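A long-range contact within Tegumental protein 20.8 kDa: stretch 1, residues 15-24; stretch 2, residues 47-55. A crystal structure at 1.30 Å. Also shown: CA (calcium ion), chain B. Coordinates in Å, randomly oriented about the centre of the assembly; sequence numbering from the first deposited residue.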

# COMPACT_ATOMS: atom_id res chain seq x y z
N THR A 15 -7.12 6.56 -2.09
CA THR A 15 -8.36 6.08 -1.48
C THR A 15 -8.13 5.29 -0.20
O THR A 15 -9.10 4.94 0.48
CB THR A 15 -9.16 5.18 -2.47
OG1 THR A 15 -8.34 4.03 -2.82
CG2 THR A 15 -9.56 5.96 -3.72
N ASN A 16 -6.86 4.99 0.10
CA ASN A 16 -6.52 4.13 1.24
C ASN A 16 -7.05 2.70 1.10
O ASN A 16 -7.13 1.94 2.07
CB ASN A 16 -6.97 4.75 2.56
CG ASN A 16 -6.26 6.05 2.83
OD1 ASN A 16 -5.03 6.10 2.82
ND2 ASN A 16 -7.03 7.13 2.99
N VAL A 17 -7.32 2.34 -0.14
CA VAL A 17 -7.51 0.97 -0.54
C VAL A 17 -6.56 0.74 -1.72
O VAL A 17 -6.66 1.43 -2.75
CB VAL A 17 -8.95 0.67 -0.96
CG1 VAL A 17 -9.07 -0.80 -1.32
CG2 VAL A 17 -9.93 1.06 0.17
N ILE A 18 -5.66 -0.23 -1.58
CA ILE A 18 -4.80 -0.65 -2.67
C ILE A 18 -5.59 -1.66 -3.52
O ILE A 18 -6.01 -2.74 -3.06
CB ILE A 18 -3.49 -1.25 -2.14
CG1 ILE A 18 -2.60 -0.12 -1.61
CG2 ILE A 18 -2.82 -2.11 -3.23
CD1 ILE A 18 -1.29 -0.63 -0.97
N SER A 19 -5.85 -1.29 -4.75
CA SER A 19 -6.47 -2.21 -5.67
C SER A 19 -5.43 -3.19 -6.21
O SER A 19 -4.21 -2.89 -6.24
CB SER A 19 -7.13 -1.44 -6.83
OG SER A 19 -6.12 -0.98 -7.71
N TYR A 20 -5.88 -4.33 -6.68
CA TYR A 20 -4.95 -5.26 -7.28
C TYR A 20 -4.22 -4.67 -8.52
O TYR A 20 -3.00 -4.79 -8.63
CB TYR A 20 -5.63 -6.58 -7.58
CG TYR A 20 -6.08 -7.41 -6.37
CD1 TYR A 20 -5.70 -7.12 -5.07
CD2 TYR A 20 -6.91 -8.51 -6.58
CE1 TYR A 20 -6.10 -7.93 -4.00
CE2 TYR A 20 -7.34 -9.30 -5.53
CZ TYR A 20 -6.94 -9.00 -4.24
OH TYR A 20 -7.37 -9.86 -3.23
N PRO A 21 -4.91 -3.90 -9.40
CA PRO A 21 -4.13 -3.25 -10.48
C PRO A 21 -3.06 -2.27 -9.94
O PRO A 21 -1.96 -2.23 -10.52
CB PRO A 21 -5.21 -2.51 -11.29
CG PRO A 21 -6.44 -3.42 -11.10
CD PRO A 21 -6.36 -3.83 -9.65
N GLU A 22 -3.37 -1.50 -8.89
CA GLU A 22 -2.37 -0.60 -8.31
C GLU A 22 -1.13 -1.37 -7.86
O GLU A 22 -0.01 -0.95 -8.13
CB GLU A 22 -2.96 0.17 -7.11
CG GLU A 22 -3.83 1.35 -7.53
CD GLU A 22 -4.52 2.03 -6.34
OE1 GLU A 22 -4.70 1.40 -5.27
OE2 GLU A 22 -4.89 3.22 -6.44
N LEU A 23 -1.34 -2.47 -7.15
CA LEU A 23 -0.25 -3.30 -6.66
C LEU A 23 0.54 -3.87 -7.84
O LEU A 23 1.76 -3.82 -7.87
CB LEU A 23 -0.84 -4.41 -5.79
CG LEU A 23 0.13 -5.49 -5.33
CD1 LEU A 23 1.25 -4.91 -4.43
CD2 LEU A 23 -0.66 -6.58 -4.63
N GLU A 24 -0.19 -4.35 -8.85
CA GLU A 24 0.46 -4.96 -10.00
C GLU A 24 1.27 -3.94 -10.81
O GLU A 24 2.37 -4.26 -11.29
CB GLU A 24 -0.60 -5.67 -10.84
CG GLU A 24 -1.11 -6.90 -10.08
CD GLU A 24 -2.50 -7.34 -10.32
OE1 GLU A 24 -3.24 -6.76 -11.15
OE2 GLU A 24 -2.84 -8.36 -9.66
N ASP A 47 -8.41 -12.61 3.99
CA ASP A 47 -9.79 -13.07 3.79
C ASP A 47 -10.25 -12.95 2.33
O ASP A 47 -11.42 -13.22 2.03
CB ASP A 47 -10.74 -12.28 4.70
CG ASP A 47 -10.51 -12.59 6.16
OD1 ASP A 47 -10.47 -11.64 6.97
OD2 ASP A 47 -10.37 -13.77 6.50
N ASN A 48 -9.36 -12.53 1.44
CA ASN A 48 -9.65 -12.54 0.01
C ASN A 48 -10.86 -11.66 -0.33
O ASN A 48 -11.81 -12.07 -1.00
CB ASN A 48 -9.87 -13.98 -0.46
CG ASN A 48 -9.74 -14.14 -1.95
OD1 ASN A 48 -9.27 -13.23 -2.64
ND2 ASN A 48 -10.12 -15.30 -2.46
N THR A 49 -10.81 -10.42 0.16
CA THR A 49 -11.87 -9.47 -0.07
C THR A 49 -11.76 -8.85 -1.46
O THR A 49 -12.70 -8.24 -1.94
CB THR A 49 -11.85 -8.32 0.97
OG1 THR A 49 -10.66 -7.55 0.80
CG2 THR A 49 -11.91 -8.89 2.40
N GLY A 50 -10.59 -8.95 -2.07
CA GLY A 50 -10.39 -8.41 -3.40
C GLY A 50 -9.64 -7.09 -3.45
O GLY A 50 -9.47 -6.52 -4.53
N SER A 51 -9.18 -6.60 -2.30
CA SER A 51 -8.37 -5.37 -2.26
C SER A 51 -7.70 -5.31 -0.90
O SER A 51 -7.98 -6.15 -0.02
CB SER A 51 -9.21 -4.13 -2.50
OG SER A 51 -10.17 -3.98 -1.47
N ILE A 52 -6.81 -4.35 -0.73
CA ILE A 52 -6.02 -4.25 0.48
C ILE A 52 -6.30 -2.92 1.14
O ILE A 52 -5.91 -1.87 0.64
CB ILE A 52 -4.52 -4.40 0.16
CG1 ILE A 52 -4.18 -5.86 -0.27
CG2 ILE A 52 -3.68 -3.96 1.36
CD1 ILE A 52 -2.86 -6.01 -0.99
N THR A 53 -6.96 -2.92 2.29
CA THR A 53 -7.28 -1.66 2.96
C THR A 53 -6.12 -1.18 3.82
O THR A 53 -5.30 -1.98 4.32
CB THR A 53 -8.53 -1.79 3.86
OG1 THR A 53 -8.25 -2.69 4.93
CG2 THR A 53 -9.71 -2.30 3.06
N LEU A 54 -6.09 0.12 4.02
CA LEU A 54 -5.13 0.71 4.94
C LEU A 54 -5.26 0.04 6.33
O LEU A 54 -4.24 -0.25 6.98
CB LEU A 54 -5.36 2.21 5.04
CG LEU A 54 -4.45 2.91 6.03
CD1 LEU A 54 -3.00 2.68 5.68
CD2 LEU A 54 -4.78 4.42 6.03
N GLU A 55 -6.50 -0.23 6.76
CA GLU A 55 -6.76 -0.83 8.08
C GLU A 55 -6.07 -2.20 8.23
O GLU A 55 -5.43 -2.49 9.24
CB GLU A 55 -8.28 -0.99 8.34
CG GLU A 55 -9.03 0.33 8.58
CD GLU A 55 -8.70 1.00 9.91
OE1 GLU A 55 -8.30 0.34 10.89
OE2 GLU A 55 -8.83 2.20 10.00
CA CA B . -6.25 3.11 -4.31
O HOH W 1 -8.76 -4.74 -6.39
O HOH W 2 -7.24 -12.48 -3.69
O HOH W 3 -7.92 2.05 -5.58

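How does the contact begin at the start of stretch 1? Thr15 does not touch stretch 2; its OG1 lies 2.7 Å from the calcium ion and accepts a weak hydrogen bond from Val17 N at 3.3 Å. The pairing starts at Asn16, whose O accepts a hydrogen bond from Leu54 N at 2.9 Å, so the first turn of the helix that begins at Leu54 is tied to the residue just before the strand of Val17 and Ile18. The side chains meet here too, with Asn16 OD1 3.6 Å from Leu54 CD2; that oxygen finds its polar partner elsewhere in the structure.

What does Val17 contribute where the two strands meet? The strand of Val17 and Ile18 and the strand of Ile52 and Thr53 run antiparallel, their directions 160° apart. Val17 and Thr53 form a non-hydrogen-bonded pair, with their CA atoms 4.4 Å apart. Val17 still adds a CA-H...O contact, its CA 3.5 Å from Ile52 O. Its own O is turned to calcium instead, at 2.3 Å from the calcium ion, so the strand serves the metal site and the sheet at once. Val17, Thr53 and Ser51 share one face, where Val17 CG1 comes within 3.4 Å of Ser51 OG, a van der Waals contact because a methyl group offers no hydrogen bond.

How does Ile18 hold the strands together? Ile18 and Ile52 form the hydrogen-bonded pair: Ile18 N donates to Ile52 O at 2.8 Å, and Ile52 N returns a bond to Ile18 O at 2.9 Å. The other face carries Ile18 and Ile52, both buried, with Ile18 CB and Ile52 CB 4.0 Å apart.

How does the helix that begins at Tyr20 reach the turn around Gly50 and the apolar cluster? Ser19 caps that helix, its OG accepting from Glu22 N at 3.0 Å, while Glu22 OE1 accepts from Ser19 N at 3.0 Å. Next comes Tyr20, whose ring lies with one face over Gly50 C and whose OH approaches Gly50 CA at 3.4 Å. Two waters bridge Tyr20 to the other stretch. Water 1 accepts from Tyr20 N at 2.9 Å and donates from its O to Gly50 O at 2.7 Å; water 2 donates from its O to Tyr20 OH at 2.7 Å and to Asn48 OD1 at 2.4 Å. Both carboxylate oxygens of Glu22, OE1 and OE2, also bind calcium, each 2.5 Å from the calcium ion, coupling the helix start to the metal. Further along, Leu23 reaches from the same helix to extend the apolar cluster of Ile18 and Ile52, its CD2 4.3 Å from Ile52 CD1.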